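Local atomic coordinates of proline iminopeptidase (Streptomyces halstedii, PDB entry 3WMR), a protein that is thought to be an amidohydrolase that takes polyketide substrates through a hydrophobic tunnel, and is classed with the peptidases that release an N-terminal proline. Residues 27-32 and 107-112; 156-161 and 270-275. One frame throughout, in Å; residues are numbered along the deposited sequence.

Contact 1. Residues 27-32 and 107-112; sequences VPFGQY and LDNLLN
A tight β-hairpin at one border of the alpha/beta hydrolase sheet lies beside helix 100-113. Strand 27-29 ends in a type II' turn from F29 to Y32. F29 N donates to Y32 O at 2.7 Å, and Y32 N donates back to F29 O. G30 sits at the turn position with positive phi, which favours glycine. The strand runs roughly antiparallel to helix 107-112, and their axes come within 8.8 Å. N109 carries the largest share of the contact. Its CG is anti to the backbone N (chi1 174°), so the side chain extends from the helix toward P28 and F29. F29 also has CG anti to its backbone N (chi1 173°). Its ring comes up obliquely beside N109 CB. Ring and amide planes are 35° apart. F29 CD1 meets N109 CB at 3.7 Å. The F29 side chain also touches D105 and E106, earlier on the same helix. The amide carbon N109 CG lies 3.6 Å from P28 O, so the polar end of N109 faces the strand backbone. V27 points to the helix and crosses L110 at about a right angle. The V27 side chain also packs on T34 and Y36 of strand 32-39. The apolar touch is made by methyl ends: V27 CG2 and L110 CD1 are 3.8 Å apart.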
# COMPACT_ATOMS: atom_id res chain seq x y z
N VAL A 27 12.55 4.69 15.53
CA VAL A 27 11.97 4.70 16.87
C VAL A 27 11.99 3.26 17.37
O VAL A 27 11.90 2.33 16.57
CB VAL A 27 10.54 5.30 16.87
CG1 VAL A 27 10.57 6.71 16.28
CG2 VAL A 27 9.55 4.43 16.11
N PRO A 28 12.13 3.06 18.69
CA PRO A 28 12.09 1.68 19.19
C PRO A 28 10.68 1.12 19.08
O PRO A 28 9.71 1.81 19.39
CB PRO A 28 12.52 1.82 20.65
CG PRO A 28 12.09 3.19 21.03
CD PRO A 28 12.25 4.03 19.79
N PHE A 29 10.58 -0.11 18.60
CA PHE A 29 9.34 -0.85 18.59
C PHE A 29 9.65 -2.13 19.34
O PHE A 29 10.17 -3.09 18.76
CB PHE A 29 8.88 -1.13 17.15
CG PHE A 29 7.69 -2.04 17.04
CD1 PHE A 29 6.61 -1.92 17.93
CD2 PHE A 29 7.61 -3.00 16.04
CE1 PHE A 29 5.52 -2.75 17.83
CE2 PHE A 29 6.51 -3.83 15.93
CZ PHE A 29 5.47 -3.71 16.83
N GLY A 30 9.36 -2.11 20.63
CA GLY A 30 9.80 -3.15 21.54
C GLY A 30 11.27 -3.45 21.31
O GLY A 30 12.12 -2.55 21.38
N GLN A 31 11.55 -4.70 20.99
CA GLN A 31 12.90 -5.20 20.77
C GLN A 31 13.55 -4.70 19.47
O GLN A 31 14.77 -4.80 19.31
CB GLN A 31 12.83 -6.73 20.78
CG GLN A 31 14.14 -7.47 20.60
CD GLN A 31 13.92 -8.97 20.44
OE1 GLN A 31 12.87 -9.48 20.81
NE2 GLN A 31 14.92 -9.66 19.90
N TYR A 32 12.75 -4.17 18.54
CA TYR A 32 13.24 -3.83 17.19
C TYR A 32 13.14 -2.33 16.91
O TYR A 32 12.71 -1.58 17.78
CB TYR A 32 12.46 -4.62 16.13
CG TYR A 32 12.26 -6.08 16.49
CD1 TYR A 32 13.32 -6.99 16.42
CD2 TYR A 32 11.01 -6.55 16.90
CE1 TYR A 32 13.14 -8.32 16.75
CE2 TYR A 32 10.82 -7.88 17.23
CZ TYR A 32 11.89 -8.76 17.15
OH TYR A 32 11.69 -10.09 17.49
N LEU A 107 2.33 0.37 13.75
CA LEU A 107 1.75 1.66 13.38
C LEU A 107 1.35 2.44 14.64
O LEU A 107 1.68 3.62 14.77
CB LEU A 107 0.58 1.49 12.41
CG LEU A 107 -0.27 2.73 12.12
CD1 LEU A 107 0.55 3.86 11.52
CD2 LEU A 107 -1.43 2.38 11.20
N ASP A 108 0.63 1.80 15.56
CA ASP A 108 0.26 2.43 16.84
C ASP A 108 1.51 2.93 17.57
O ASP A 108 1.55 4.07 18.02
CB ASP A 108 -0.51 1.46 17.75
CG ASP A 108 -1.96 1.32 17.35
OD1 ASP A 108 -2.54 2.28 16.79
OD2 ASP A 108 -2.52 0.25 17.61
N ASN A 109 2.52 2.07 17.68
CA ASN A 109 3.77 2.46 18.33
C ASN A 109 4.38 3.68 17.66
O ASN A 109 4.82 4.61 18.34
CB ASN A 109 4.79 1.30 18.35
CG ASN A 109 6.15 1.72 18.89
OD1 ASN A 109 7.11 1.91 18.14
ND2 ASN A 109 6.23 1.90 20.20
N LEU A 110 4.37 3.71 16.33
CA LEU A 110 4.98 4.82 15.58
C LEU A 110 4.26 6.16 15.80
O LEU A 110 4.89 7.19 16.00
CB LEU A 110 5.03 4.51 14.08
CG LEU A 110 5.61 5.63 13.22
CD1 LEU A 110 7.09 5.82 13.51
CD2 LEU A 110 5.39 5.32 11.74
N LEU A 111 2.94 6.13 15.75
CA LEU A 111 2.15 7.33 16.02
C LEU A 111 2.45 7.85 17.43
O LEU A 111 2.56 9.06 17.64
CB LEU A 111 0.66 7.04 15.86
CG LEU A 111 0.20 6.64 14.46
CD1 LEU A 111 -1.19 6.02 14.53
CD2 LEU A 111 0.22 7.81 13.49
N ASN A 112 2.60 6.94 18.38
CA ASN A 112 2.92 7.30 19.77
C ASN A 112 4.32 7.90 19.89
O ASN A 112 4.47 8.98 20.46
CB ASN A 112 2.80 6.08 20.70
CG ASN A 112 1.36 5.63 20.90
OD1 ASN A 112 1.09 4.43 20.99
ND2 ASN A 112 0.44 6.56 20.98

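Contact 2. Residues 156-161 and 270-275; sequences KIWLQE and PATVKP
I157 has CG1 anti to its carbonyl carbon (chi1 -62°), and its chain then runs on extended (chi2 170°). CD1 therefore meets P275 CG tip to tip at 3.9 Å. The other branch, CG2, lies 3.6 Å from A271 O. E161 is bent at chi2 (-69°), which folds its carboxylate over the A271 methyl; OE1 is 3.6 Å from A271 CB. T272 turns CG2 across to the facing helix, while its OG1 bonds back to T269 O. T272 CG2 packs 3.9 Å from E161 CG and 4.0 Å from W158 CA. The two helices run nearly antiparallel. In the alpha/beta hydrolase fold, helix 155-166 probably belongs to the region after strand 143-149 where cap segments are inserted. Helix 270-279 joins the last two strands of the sheet. A water links them: it donates to E161 OE1 at 3.0 Å and accepts from A271 N at 3.0 Å. OE1 also takes a hydrogen bond from T269 and a salt bridge from R164. An alanine here would remove the carboxylate, and would probably cost the helices the water bridge, the T269 and R164 partners of OE1 and the cover over A271. W158 bonds through NE1 to E235 O, and its side chain lies close to H293 and D266, both predicted active-site residues. Thus a mainly apolar interface is edged by one polar point. The cluster of donors round OE1, with R164 among them, is likely to keep E161 ionised.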
# COMPACT_ATOMS: atom_id res chain seq x y z
N LYS A 156 -9.50 -12.56 -1.51
CA LYS A 156 -10.29 -13.53 -2.28
C LYS A 156 -10.82 -12.92 -3.55
O LYS A 156 -10.68 -13.50 -4.64
CB LYS A 156 -11.48 -14.06 -1.47
CG LYS A 156 -11.08 -14.96 -0.34
CD LYS A 156 -12.30 -15.59 0.33
CE LYS A 156 -11.90 -16.33 1.59
NZ LYS A 156 -10.99 -17.48 1.29
N ILE A 157 -11.44 -11.74 -3.43
CA ILE A 157 -11.93 -11.02 -4.59
C ILE A 157 -10.72 -10.63 -5.47
O ILE A 157 -10.80 -10.71 -6.69
CB ILE A 157 -12.73 -9.76 -4.20
CG1 ILE A 157 -13.98 -10.13 -3.38
CG2 ILE A 157 -13.16 -9.01 -5.44
CD1 ILE A 157 -14.68 -8.94 -2.76
N TRP A 158 -9.62 -10.24 -4.84
CA TRP A 158 -8.37 -9.94 -5.57
C TRP A 158 -8.01 -11.10 -6.49
O TRP A 158 -7.90 -10.91 -7.69
CB TRP A 158 -7.24 -9.64 -4.59
CG TRP A 158 -5.89 -9.25 -5.22
CD1 TRP A 158 -4.87 -10.09 -5.52
CD2 TRP A 158 -5.42 -7.93 -5.53
NE1 TRP A 158 -3.80 -9.40 -6.00
CE2 TRP A 158 -4.12 -8.07 -6.05
CE3 TRP A 158 -5.98 -6.65 -5.45
CZ2 TRP A 158 -3.36 -6.97 -6.46
CZ3 TRP A 158 -5.22 -5.55 -5.86
CH2 TRP A 158 -3.93 -5.72 -6.36
N LEU A 159 -7.89 -12.31 -5.94
CA LEU A 159 -7.51 -13.46 -6.74
C LEU A 159 -8.51 -13.80 -7.86
O LEU A 159 -8.10 -14.21 -8.93
CB LEU A 159 -7.21 -14.69 -5.88
CG LEU A 159 -5.80 -14.68 -5.28
CD1 LEU A 159 -5.65 -15.80 -4.25
CD2 LEU A 159 -4.74 -14.78 -6.38
N GLN A 160 -9.81 -13.61 -7.62
CA GLN A 160 -10.79 -13.77 -8.71
C GLN A 160 -10.56 -12.76 -9.83
O GLN A 160 -10.60 -13.08 -11.04
CB GLN A 160 -12.22 -13.64 -8.15
CG GLN A 160 -12.56 -14.82 -7.28
CD GLN A 160 -13.79 -14.63 -6.41
OE1 GLN A 160 -14.25 -13.53 -6.15
NE2 GLN A 160 -14.33 -15.76 -5.95
N GLU A 161 -10.29 -11.52 -9.44
CA GLU A 161 -10.07 -10.48 -10.42
C GLU A 161 -8.74 -10.65 -11.17
O GLU A 161 -8.69 -10.37 -12.37
CB GLU A 161 -10.20 -9.09 -9.76
CG GLU A 161 -11.65 -8.74 -9.45
CD GLU A 161 -12.46 -8.51 -10.71
OE1 GLU A 161 -12.38 -7.39 -11.29
OE2 GLU A 161 -13.18 -9.44 -11.12
N PRO A 270 -12.45 -2.12 -9.84
CA PRO A 270 -13.70 -1.68 -9.23
C PRO A 270 -14.36 -2.76 -8.38
O PRO A 270 -14.88 -2.46 -7.31
CB PRO A 270 -14.54 -1.30 -10.43
CG PRO A 270 -13.54 -0.71 -11.37
CD PRO A 270 -12.32 -1.58 -11.21
N ALA A 271 -14.31 -4.01 -8.84
CA ALA A 271 -14.83 -5.13 -8.05
C ALA A 271 -14.12 -5.36 -6.71
O ALA A 271 -14.75 -5.75 -5.72
CB ALA A 271 -14.80 -6.42 -8.88
N THR A 272 -12.81 -5.13 -6.67
CA THR A 272 -12.03 -5.39 -5.44
C THR A 272 -12.33 -4.35 -4.37
O THR A 272 -12.27 -4.65 -3.19
CB THR A 272 -10.50 -5.40 -5.65
OG1 THR A 272 -10.05 -4.11 -6.08
CG2 THR A 272 -10.08 -6.46 -6.66
N VAL A 273 -12.66 -3.13 -4.79
CA VAL A 273 -12.95 -2.05 -3.85
C VAL A 273 -14.44 -1.86 -3.55
O VAL A 273 -14.80 -1.05 -2.71
CB VAL A 273 -12.34 -0.70 -4.32
CG1 VAL A 273 -10.85 -0.84 -4.54
CG2 VAL A 273 -13.02 -0.18 -5.58
N LYS A 274 -15.31 -2.62 -4.20
CA LYS A 274 -16.75 -2.46 -4.02
C LYS A 274 -17.22 -2.61 -2.57
O LYS A 274 -18.08 -1.84 -2.13
CB LYS A 274 -17.53 -3.41 -4.94
CG LYS A 274 -19.00 -3.05 -5.11
CD LYS A 274 -19.54 -3.60 -6.43
CE LYS A 274 -20.99 -3.20 -6.66
NZ LYS A 274 -21.86 -3.60 -5.52
N PRO A 275 -16.66 -3.57 -1.81
CA PRO A 275 -17.05 -3.63 -0.42
C PRO A 275 -16.78 -2.33 0.38
O PRO A 275 -17.54 -2.04 1.28
CB PRO A 275 -16.23 -4.81 0.12
CG PRO A 275 -15.98 -5.66 -1.06
CD PRO A 275 -15.73 -4.67 -2.16
O HOH W 1 -14.09 -4.99 -11.71

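Overall arrangement
From the N terminus, the chain builds strand 23-29, turns back into strand 32-39 and adds two more strands before helix 100-113. Contact 1 closes this first loop by bringing that helix against strand 23-29, one of the two outermost strands. The chain then passes the predicted nucleophile S126 and strand 143-149. Contact 2 opens at helix 155-166 and closes at helix 270-279, after a long excursion, nearly half of it helical. It ties helix 155-166, probably part of the cap region, to the helix between the last two strands of the sheet. The two loops are in series and neither nest nor cross. The centres of contact 1 and contact 2 lie about 32 Å apart, on opposite sides of the chain's centre.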